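Local coordinates for protein abietadiene synthase, chloroplastic (Abies grandis, PDB 3S9V) that is a largely helical member of the terpene synthase family, with an N-terminal helical domain and a metal-binding domain, at residues L100-I105 and H146-F151; G362-L367 and A408-I413; E506-P511 and V526-S531; N604-Q609 and L641-L646. All coordinates share one frame; numbering follows the deposited sequence.

Contact 1. Residues L100-I105 and H146-F151; sequences LAYDRI and HRPSGF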
# COMPACT_ATOMS: atom_id res chain seq x y z
N LEU A 100 -20.50 19.64 4.89
CA LEU A 100 -19.39 20.49 4.49
C LEU A 100 -20.08 21.76 4.02
O LEU A 100 -20.89 21.74 3.10
CB LEU A 100 -18.59 19.87 3.34
CG LEU A 100 -17.35 20.69 2.95
CD1 LEU A 100 -16.32 20.68 4.09
CD2 LEU A 100 -16.74 20.12 1.68
N ALA A 101 -19.78 22.87 4.68
CA ALA A 101 -20.41 24.13 4.34
C ALA A 101 -20.33 24.44 2.84
O ALA A 101 -21.36 24.66 2.20
CB ALA A 101 -19.78 25.28 5.15
N TYR A 102 -19.12 24.43 2.28
CA TYR A 102 -18.95 24.73 0.86
C TYR A 102 -19.87 23.88 -0.02
O TYR A 102 -20.55 24.40 -0.90
CB TYR A 102 -17.50 24.50 0.43
CG TYR A 102 -16.52 25.48 1.02
CD1 TYR A 102 -15.42 25.04 1.75
CD2 TYR A 102 -16.69 26.86 0.83
CE1 TYR A 102 -14.51 25.94 2.29
CE2 TYR A 102 -15.78 27.77 1.36
CZ TYR A 102 -14.69 27.30 2.09
OH TYR A 102 -13.77 28.18 2.63
N ASP A 103 -19.88 22.58 0.24
CA ASP A 103 -20.71 21.63 -0.49
C ASP A 103 -22.18 22.06 -0.47
O ASP A 103 -22.82 22.17 -1.52
CB ASP A 103 -20.54 20.24 0.16
CG ASP A 103 -21.37 19.14 -0.51
OD1 ASP A 103 -21.11 18.79 -1.68
OD2 ASP A 103 -22.28 18.60 0.16
N ARG A 104 -22.72 22.31 0.72
CA ARG A 104 -24.12 22.70 0.85
C ARG A 104 -24.50 24.01 0.15
O ARG A 104 -25.51 24.06 -0.55
CB ARG A 104 -24.52 22.78 2.33
CG ARG A 104 -24.41 21.46 3.08
CD ARG A 104 -25.20 20.35 2.39
NE ARG A 104 -25.05 19.08 3.09
CZ ARG A 104 -25.56 18.82 4.29
NH1 ARG A 104 -26.27 19.74 4.94
NH2 ARG A 104 -25.35 17.64 4.86
N ILE A 105 -23.71 25.07 0.32
CA ILE A 105 -24.04 26.33 -0.34
C ILE A 105 -23.87 26.24 -1.85
O ILE A 105 -24.56 26.93 -2.59
CB ILE A 105 -23.20 27.52 0.18
CG1 ILE A 105 -21.71 27.24 -0.01
CG2 ILE A 105 -23.52 27.78 1.63
CD1 ILE A 105 -20.83 28.42 0.34
N HIS A 146 -11.69 22.19 3.93
CA HIS A 146 -11.12 22.14 2.58
C HIS A 146 -12.09 22.59 1.49
O HIS A 146 -13.26 22.19 1.47
CB HIS A 146 -10.62 20.73 2.29
CG HIS A 146 -9.67 20.21 3.32
ND1 HIS A 146 -8.51 20.89 3.66
CD2 HIS A 146 -9.70 19.11 4.09
CE1 HIS A 146 -7.88 20.22 4.60
NE2 HIS A 146 -8.57 19.13 4.88
N ARG A 147 -11.60 23.44 0.60
CA ARG A 147 -12.39 23.96 -0.51
C ARG A 147 -12.58 22.89 -1.58
O ARG A 147 -11.61 22.27 -2.01
CB ARG A 147 -11.68 25.17 -1.14
CG ARG A 147 -12.29 26.53 -0.82
CD ARG A 147 -11.50 27.65 -1.50
NE ARG A 147 -12.20 28.94 -1.44
CZ ARG A 147 -12.45 29.61 -0.32
NH1 ARG A 147 -12.06 29.14 0.85
NH2 ARG A 147 -13.10 30.77 -0.38
N PRO A 148 -13.83 22.67 -2.03
CA PRO A 148 -14.12 21.66 -3.06
C PRO A 148 -13.43 22.04 -4.36
O PRO A 148 -13.16 23.21 -4.60
CB PRO A 148 -15.65 21.74 -3.19
CG PRO A 148 -16.09 22.21 -1.85
CD PRO A 148 -15.07 23.28 -1.53
N SER A 149 -13.15 21.04 -5.20
CA SER A 149 -12.47 21.26 -6.48
C SER A 149 -13.17 22.27 -7.38
O SER A 149 -14.32 22.07 -7.79
CB SER A 149 -12.35 19.93 -7.25
OG SER A 149 -11.71 18.94 -6.47
N GLY A 150 -12.48 23.36 -7.69
CA GLY A 150 -13.04 24.38 -8.56
C GLY A 150 -14.06 25.29 -7.92
O GLY A 150 -14.73 26.05 -8.63
N PHE A 151 -14.17 25.26 -6.59
CA PHE A 151 -15.14 26.09 -5.88
C PHE A 151 -15.08 27.56 -6.26
O PHE A 151 -16.10 28.15 -6.62
CB PHE A 151 -14.97 25.99 -4.37
CG PHE A 151 -16.07 26.71 -3.60
CD1 PHE A 151 -17.30 26.09 -3.39
CD2 PHE A 151 -15.87 27.99 -3.12
CE1 PHE A 151 -18.32 26.75 -2.71
CE2 PHE A 151 -16.88 28.66 -2.43
CZ PHE A 151 -18.11 28.04 -2.23
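Residues His146-Phe151 form a loop that closes through a type II beta turn into helix 151-164, and the first turn of helix 101-117 packs against it: a helix-start-to-turn junction in a mainly helical part of this terpene synthase. At His146 the side chain points away, and the backbone does the touching, its O lying 3.6 Å from Tyr102 CD1. Arg147 comes next and crosses the phenol obliquely. Its CG sits over one face of the Tyr102 ring, 4.1 Å from the centroid and 22° off the normal, a CH-pi contact, while the extended chain carries the guanidinium on toward the ring's hydroxyl. Arg147 NH1 stands 2.6 Å from Tyr102 OH, but the angle is too poor for a hydrogen bond. Pro148 then wedges in at the root of the tyrosine, CD against Tyr102 CB at 3.4 Å, and CG meets Leu100 CD2 tip to tip; Leu448 of strand 447-448 also touches both Leu100 and Pro148. Ser149 and Gly150 make the turn, closed by Phe151 N donating to Pro148 O over 3.0 Å. That turn delivers Phe151, whose CG lies anti to the backbone N (chi1 -173°), beneath the edge of Tyr102. The pair is T-shaped, Tyr102 presenting its edge to the Phe151 face with ring centroids 4.8 Å apart and planes at 58°. Phe175 of helix 174-187 also packs on Tyr102, and Phe155 stacks on Phe151. At the rim of the phenylalanine, near its plane, Ile105 CD1 rests 3.8 Å from Phe151 CZ.

Contact 2. Residues G362-L367 and A408-I413; sequences GVTDML and AFKKNI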
# COMPACT_ATOMS: atom_id res chain seq x y z
N GLY A 362 -0.78 16.38 -3.36
CA GLY A 362 -1.09 16.37 -1.94
C GLY A 362 -0.63 15.12 -1.21
O GLY A 362 -0.27 14.12 -1.84
N VAL A 363 -0.65 15.18 0.11
CA VAL A 363 -0.21 14.07 0.95
C VAL A 363 -0.69 12.71 0.49
O VAL A 363 0.09 11.77 0.39
CB VAL A 363 -0.65 14.27 2.41
CG1 VAL A 363 -0.22 13.07 3.24
CG2 VAL A 363 -0.06 15.56 2.96
N THR A 364 -1.99 12.60 0.22
CA THR A 364 -2.54 11.33 -0.21
C THR A 364 -1.86 10.78 -1.47
O THR A 364 -1.39 9.64 -1.46
CB THR A 364 -4.06 11.45 -0.44
OG1 THR A 364 -4.69 11.78 0.80
CG2 THR A 364 -4.63 10.14 -0.94
N ASP A 365 -1.79 11.57 -2.53
CA ASP A 365 -1.15 11.07 -3.75
C ASP A 365 0.37 10.87 -3.63
O ASP A 365 0.89 9.89 -4.16
CB ASP A 365 -1.48 11.97 -4.95
CG ASP A 365 -1.29 13.44 -4.66
OD1 ASP A 365 -2.02 13.97 -3.79
OD2 ASP A 365 -0.42 14.06 -5.31
N MET A 366 1.08 11.77 -2.95
CA MET A 366 2.52 11.57 -2.82
C MET A 366 2.75 10.29 -2.03
O MET A 366 3.73 9.59 -2.25
CB MET A 366 3.22 12.75 -2.11
CG MET A 366 3.37 14.03 -2.96
SD MET A 366 4.27 13.84 -4.53
CE MET A 366 2.94 13.41 -5.62
N LEU A 367 1.82 9.98 -1.13
CA LEU A 367 1.94 8.77 -0.33
C LEU A 367 1.84 7.51 -1.20
O LEU A 367 2.66 6.60 -1.08
CB LEU A 367 0.88 8.71 0.77
CG LEU A 367 0.85 7.36 1.49
CD1 LEU A 367 2.23 7.04 2.05
CD2 LEU A 367 -0.19 7.37 2.61
N ALA A 408 -9.79 16.85 7.88
CA ALA A 408 -9.38 15.97 6.80
C ALA A 408 -10.47 14.95 6.45
O ALA A 408 -11.27 14.55 7.30
CB ALA A 408 -8.08 15.24 7.18
N PHE A 409 -10.49 14.53 5.19
CA PHE A 409 -11.48 13.56 4.75
C PHE A 409 -11.03 12.12 5.01
O PHE A 409 -11.83 11.19 4.95
CB PHE A 409 -11.80 13.79 3.27
CG PHE A 409 -12.63 15.04 3.03
CD1 PHE A 409 -12.16 16.29 3.43
CD2 PHE A 409 -13.89 14.95 2.47
CE1 PHE A 409 -12.94 17.43 3.27
CE2 PHE A 409 -14.68 16.09 2.30
CZ PHE A 409 -14.21 17.33 2.71
N LYS A 410 -9.74 11.95 5.31
CA LYS A 410 -9.16 10.64 5.64
C LYS A 410 -9.15 10.55 7.17
O LYS A 410 -8.87 11.55 7.83
CB LYS A 410 -7.72 10.54 5.15
CG LYS A 410 -7.55 10.38 3.65
CD LYS A 410 -7.85 8.96 3.23
CE LYS A 410 -7.45 8.73 1.78
NZ LYS A 410 -7.62 7.30 1.42
N LYS A 411 -9.43 9.37 7.72
CA LYS A 411 -9.45 9.22 9.17
C LYS A 411 -8.13 9.61 9.84
O LYS A 411 -8.13 10.33 10.84
CB LYS A 411 -9.80 7.77 9.55
CG LYS A 411 -9.78 7.50 11.05
CD LYS A 411 -10.14 6.06 11.36
CE LYS A 411 -10.01 5.78 12.85
NZ LYS A 411 -10.40 4.38 13.22
N ASN A 412 -7.00 9.15 9.30
CA ASN A 412 -5.70 9.49 9.88
C ASN A 412 -4.58 9.28 8.87
O ASN A 412 -3.85 8.30 8.94
CB ASN A 412 -5.44 8.66 11.13
CG ASN A 412 -4.15 9.06 11.85
OD1 ASN A 412 -3.73 10.22 11.79
ND2 ASN A 412 -3.53 8.12 12.55
N ILE A 413 -4.45 10.21 7.94
CA ILE A 413 -3.43 10.12 6.92
C ILE A 413 -2.04 10.18 7.55
O ILE A 413 -1.11 9.53 7.08
CB ILE A 413 -3.60 11.24 5.87
CG1 ILE A 413 -2.85 10.88 4.59
CG2 ILE A 413 -3.10 12.58 6.42
CD1 ILE A 413 -3.37 9.62 3.93
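Apolar contacts carry most of this interface, and Ile413 is at the centre of them. Its CG1 lies anti to the backbone N (chi1 -161°), which sends the long branch toward helix 363-373. There CG1 meets Val363 CG1 at 3.7 Å, the two side chains lying side by side and pointing opposite ways. Further out along the same branch, Ile413 CD1 passes Leu367 CD2 at 4.1 Å in the same manner. Val363 and Leu367 stand one helical turn apart, so the isoleucine spans both; Val417 of helix 413-422 also touches Val363, and Glu416 touches Leu367. The meeting is one of two helix beginnings inside the helical N-terminal domain of the terpene synthase family: Gly362 and Asn412 hold the N-cap positions just ahead of Val363 and Ile413. Mixed contacts lie at the border. Ile413 CD1 also reaches Thr364 OG1 at 4.0 Å, the two side chains set roughly perpendicular. Thr364 CG2 and Lys410 CE approach tip to tip, the lysine being bent at chi2 (-77°). Hydrogen bonds join nothing across the two segments; they act within each segment's surroundings. The carboxylate of Asp365, three residues beyond the N-cap, turns back and takes Gly362 N, OD2 using its syn lone pair at 3.1 Å, with the N-H directed well at 164°. A weak second bond links Gly362 N to Asp365 OD1. On the other segment, Asn412 OD1 accepts from Phe404 N and ND2 donates to Asn440 OD1, tying down the loop, while a weak bond from Gly415 N to OD1 caps helix 413-422.

Contact 3. Residues E506-P511 and V526-S531; sequences EIYFSP and VYTKTS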
# COMPACT_ATOMS: atom_id res chain seq x y z
N GLU A 506 10.54 -14.39 20.33
CA GLU A 506 11.18 -13.47 19.40
C GLU A 506 11.37 -14.15 18.05
O GLU A 506 11.17 -13.54 17.00
CB GLU A 506 12.53 -13.05 20.00
CG GLU A 506 13.32 -12.01 19.24
CD GLU A 506 14.54 -11.58 20.04
OE1 GLU A 506 14.35 -11.01 21.14
OE2 GLU A 506 15.68 -11.82 19.58
N ILE A 507 11.74 -15.43 18.07
CA ILE A 507 11.96 -16.20 16.85
C ILE A 507 10.66 -16.63 16.18
O ILE A 507 10.58 -16.67 14.94
CB ILE A 507 12.81 -17.45 17.14
CG1 ILE A 507 14.24 -17.04 17.47
CG2 ILE A 507 12.78 -18.40 15.94
CD1 ILE A 507 15.16 -18.21 17.76
N TYR A 508 9.64 -16.94 16.97
CA TYR A 508 8.36 -17.37 16.42
C TYR A 508 7.65 -16.19 15.75
O TYR A 508 6.85 -16.37 14.83
CB TYR A 508 7.46 -17.94 17.52
CG TYR A 508 6.09 -18.30 17.01
CD1 TYR A 508 5.92 -19.35 16.11
CD2 TYR A 508 4.97 -17.55 17.38
CE1 TYR A 508 4.67 -19.64 15.58
CE2 TYR A 508 3.72 -17.83 16.85
CZ TYR A 508 3.58 -18.88 15.95
OH TYR A 508 2.35 -19.14 15.39
N PHE A 509 7.96 -14.99 16.20
CA PHE A 509 7.37 -13.78 15.64
C PHE A 509 7.62 -13.68 14.14
O PHE A 509 6.73 -13.33 13.38
CB PHE A 509 7.96 -12.54 16.32
CG PHE A 509 7.86 -11.29 15.48
CD1 PHE A 509 6.63 -10.66 15.29
CD2 PHE A 509 8.99 -10.76 14.87
CE1 PHE A 509 6.54 -9.53 14.49
CE2 PHE A 509 8.90 -9.61 14.06
CZ PHE A 509 7.67 -9.00 13.88
N SER A 510 8.85 -13.99 13.74
CA SER A 510 9.24 -13.90 12.35
C SER A 510 8.29 -14.56 11.36
O SER A 510 7.60 -13.88 10.62
CB SER A 510 10.66 -14.46 12.16
OG SER A 510 11.60 -13.65 12.84
N PRO A 511 8.22 -15.90 11.35
CA PRO A 511 7.30 -16.50 10.38
C PRO A 511 5.84 -16.11 10.63
O PRO A 511 5.06 -15.99 9.69
CB PRO A 511 7.54 -18.00 10.56
CG PRO A 511 7.84 -18.10 12.02
CD PRO A 511 8.77 -16.92 12.26
N VAL A 526 8.29 -25.61 12.09
CA VAL A 526 9.59 -26.02 11.59
C VAL A 526 10.51 -24.83 11.31
O VAL A 526 11.71 -24.94 11.46
CB VAL A 526 9.45 -26.88 10.32
CG1 VAL A 526 10.82 -27.31 9.82
CG2 VAL A 526 8.58 -28.10 10.61
N TYR A 527 9.92 -23.71 10.92
CA TYR A 527 10.69 -22.50 10.64
C TYR A 527 11.30 -22.03 11.96
O TYR A 527 12.48 -21.70 12.04
CB TYR A 527 9.75 -21.43 10.06
CG TYR A 527 10.44 -20.19 9.55
CD1 TYR A 527 11.12 -19.33 10.40
CD2 TYR A 527 10.39 -19.86 8.19
CE1 TYR A 527 11.74 -18.18 9.93
CE2 TYR A 527 11.00 -18.72 7.70
CZ TYR A 527 11.68 -17.88 8.58
OH TYR A 527 12.28 -16.74 8.09
N THR A 528 10.46 -22.01 12.99
CA THR A 528 10.88 -21.58 14.31
C THR A 528 11.96 -22.46 14.92
O THR A 528 12.96 -21.96 15.45
CB THR A 528 9.67 -21.53 15.25
OG1 THR A 528 8.71 -20.61 14.73
CG2 THR A 528 10.10 -21.10 16.65
N LYS A 529 11.77 -23.78 14.86
CA LYS A 529 12.75 -24.70 15.42
C LYS A 529 14.07 -24.62 14.67
O LYS A 529 15.14 -24.56 15.27
CB LYS A 529 12.21 -26.13 15.40
CG LYS A 529 11.18 -26.39 16.49
CD LYS A 529 10.48 -27.72 16.31
CE LYS A 529 9.41 -27.91 17.39
NZ LYS A 529 8.60 -29.14 17.17
N THR A 530 13.98 -24.59 13.34
CA THR A 530 15.18 -24.50 12.52
C THR A 530 15.94 -23.20 12.75
O THR A 530 17.16 -23.20 12.84
CB THR A 530 14.83 -24.64 11.04
OG1 THR A 530 13.98 -25.78 10.86
CG2 THR A 530 16.09 -24.84 10.22
N SER A 531 15.21 -22.08 12.86
CA SER A 531 15.85 -20.79 13.11
C SER A 531 16.53 -20.80 14.47
O SER A 531 17.67 -20.34 14.62
CB SER A 531 14.82 -19.66 13.08
OG SER A 531 14.22 -19.55 11.81
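Pro511 slants across Tyr527, its CB over one face of the phenol near the rim, 4.0 Å from the centroid and 20° off the normal, a CH-pi contact. Beside it Thr528 OG1 approaches the edge of Tyr508, near the ring plane, and comes to 3.4 Å from CD1. Ile507 closes the other flank with its CG2, which lies 3.6 Å from Thr528 O and is packed at 3.7 Å against Ser531 CB. The axes of 506-511 and 526-531 come within 8.7 Å, their directions 135° apart, which brings these side chains together. Helix 504-514 is kinked at Pro511, whose N cannot bond to the preceding turn, and the proline ring there presses on the partner helix. In the next shell, Tyr508 OH is held by Glu481 and Tyr527 OH by Thr750 of helix 741-757, which fixes both phenols at their far ends. The setting is the helical metal-binding domain of terpene synthases; helix 521-541 ends in the aspartate-rich sequence characteristic of class I members. Ser531 OG donates to Tyr527 O at 2.8 Å, while Thr528 OG1 bonds to Arg524 O. The aliphatic hydroxyls of Thr528 and Ser531 thus bond to carbonyls of their own helix, and the phenol OH groups to other helices, which implies that cohesion across the interface rests on dispersion and CH-pi contact, with no hydrogen bond between the segments.

Contact 4. Residues N604-Q609 and L641-L646; sequences NVWKVQ and LGTVVL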
# COMPACT_ATOMS: atom_id res chain seq x y z
N ASN A 604 22.29 -32.52 3.95
CA ASN A 604 23.06 -31.71 3.01
C ASN A 604 22.83 -30.23 3.29
O ASN A 604 23.76 -29.43 3.24
CB ASN A 604 22.64 -32.06 1.57
CG ASN A 604 23.56 -31.45 0.54
OD1 ASN A 604 23.14 -30.63 -0.28
ND2 ASN A 604 24.83 -31.85 0.57
N VAL A 605 21.59 -29.86 3.61
CA VAL A 605 21.31 -28.46 3.92
C VAL A 605 22.22 -28.05 5.07
O VAL A 605 22.90 -27.02 4.98
CB VAL A 605 19.84 -28.25 4.36
CG1 VAL A 605 19.65 -26.82 4.92
CG2 VAL A 605 18.91 -28.49 3.19
N TRP A 606 22.25 -28.86 6.12
CA TRP A 606 23.08 -28.58 7.30
C TRP A 606 24.58 -28.72 7.02
O TRP A 606 25.39 -28.00 7.60
CB TRP A 606 22.66 -29.48 8.47
CG TRP A 606 21.46 -28.96 9.22
CD1 TRP A 606 20.20 -29.47 9.20
CD2 TRP A 606 21.40 -27.76 10.01
NE1 TRP A 606 19.35 -28.67 9.92
CE2 TRP A 606 20.06 -27.61 10.43
CE3 TRP A 606 22.35 -26.80 10.39
CZ2 TRP A 606 19.64 -26.53 11.22
CZ3 TRP A 606 21.93 -25.72 11.18
CH2 TRP A 606 20.58 -25.60 11.59
N LYS A 607 24.94 -29.65 6.13
CA LYS A 607 26.34 -29.85 5.79
C LYS A 607 26.97 -28.53 5.36
O LYS A 607 28.00 -28.13 5.88
CB LYS A 607 26.47 -30.87 4.65
CG LYS A 607 27.86 -30.98 4.03
CD LYS A 607 27.86 -31.90 2.83
CE LYS A 607 29.19 -31.87 2.08
NZ LYS A 607 30.34 -32.27 2.95
N VAL A 608 26.32 -27.85 4.42
CA VAL A 608 26.83 -26.57 3.92
C VAL A 608 26.80 -25.48 4.98
O VAL A 608 27.70 -24.64 5.04
CB VAL A 608 26.02 -26.12 2.67
CG1 VAL A 608 26.51 -24.75 2.19
CG2 VAL A 608 26.19 -27.15 1.56
N GLN A 609 25.78 -25.50 5.83
CA GLN A 609 25.65 -24.51 6.89
C GLN A 609 26.79 -24.64 7.91
O GLN A 609 27.41 -23.64 8.30
CB GLN A 609 24.32 -24.67 7.61
CG GLN A 609 24.04 -23.58 8.63
CD GLN A 609 23.94 -22.22 7.98
OE1 GLN A 609 23.13 -22.02 7.08
NE2 GLN A 609 24.78 -21.28 8.41
N LEU A 641 20.02 -17.87 6.77
CA LEU A 641 18.66 -17.71 6.28
C LEU A 641 18.32 -18.80 5.26
O LEU A 641 17.20 -19.31 5.22
CB LEU A 641 18.47 -16.33 5.65
CG LEU A 641 18.77 -15.17 6.61
CD1 LEU A 641 18.53 -13.85 5.90
CD2 LEU A 641 17.89 -15.28 7.85
N GLY A 642 19.31 -19.17 4.44
CA GLY A 642 19.07 -20.20 3.45
C GLY A 642 18.60 -21.51 4.07
O GLY A 642 17.67 -22.13 3.57
N THR A 643 19.26 -21.92 5.16
CA THR A 643 18.95 -23.16 5.87
C THR A 643 17.51 -23.19 6.37
O THR A 643 16.79 -24.19 6.19
CB THR A 643 19.93 -23.34 7.07
OG1 THR A 643 21.24 -23.57 6.55
CG2 THR A 643 19.51 -24.50 7.98
N VAL A 644 17.08 -22.09 6.99
CA VAL A 644 15.73 -21.96 7.50
C VAL A 644 14.72 -22.17 6.36
O VAL A 644 13.75 -22.90 6.50
CB VAL A 644 15.53 -20.57 8.12
CG1 VAL A 644 14.13 -20.46 8.70
CG2 VAL A 644 16.61 -20.33 9.18
N VAL A 645 14.98 -21.52 5.23
CA VAL A 645 14.10 -21.64 4.08
C VAL A 645 14.04 -23.05 3.49
O VAL A 645 12.97 -23.60 3.28
CB VAL A 645 14.52 -20.66 2.96
CG1 VAL A 645 13.76 -20.97 1.67
CG2 VAL A 645 14.25 -19.23 3.40
N LEU A 646 15.21 -23.62 3.22
CA LEU A 646 15.26 -24.94 2.61
C LEU A 646 14.60 -26.05 3.43
O LEU A 646 14.03 -26.99 2.87
CB LEU A 646 16.71 -25.29 2.29
CG LEU A 646 17.31 -24.35 1.22
CD1 LEU A 646 18.78 -24.67 0.99
CD2 LEU A 646 16.52 -24.48 -0.08
O HOH W 1 22.14 -20.60 4.83
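One face of the Trp606 indole is covered by Thr643 CG2, which sits 3.9 Å from the centroid of the six-membered ring and 12° off its normal, a CH-pi contact. Phe579 and Phe583 pack edge-to-face with the same indole. The flat amide of Gln609, brought round by a bend at chi2 (63°), works through its oxygen: Thr643 OG1 donates to OE1 over a short 2.5 Å, in the carbonyl plane and on a lone pair. A water donates to the same Gln609 OE1 at 2.8 Å and accepts from Thr643 N, an amide in the first turn of its helix. Thus two bonds grip this oxygen, while NE2 is taken by Val637 O. Segments 604-609 and 641-646, within the helical metal-binding domain, run almost exactly antiparallel (176°), their axes 9.8 Å apart at closest approach. Arg666 NH1 bonds both Thr643 OG1 and Val605 O, and its charge probably polarises the threonine hydroxyl toward stronger donation to Gln609. Val605 fills the apolar half: its CG1 meets Thr643 CG2 at 3.8 Å, and its other branch, CG2, slants across to Leu646 CB at 4.0 Å.

In the fold
The four contacts follow one another in series along the chain and fall into two touching pairs. Contacts 1 and 2 have centres about 18 Å apart and join where His146 CD2 packs on Phe409 CE1 at 3.7 Å; Leu100 also meets that phenylalanine. Contacts 3 and 4, both in the metal-binding domain, are closer, about 14 Å between centres, and Val644 bridges them, its CG1 lying 3.5 Å from Tyr527 CE1. Thr530 adds a further link by touching Trp606. Between the pairs, the nearest atoms of contacts 2 and 3 remain about 20 Å apart. Contacts 1 and 4, on opposite sides of the chain's centre, are separated by about 62 Å between centres.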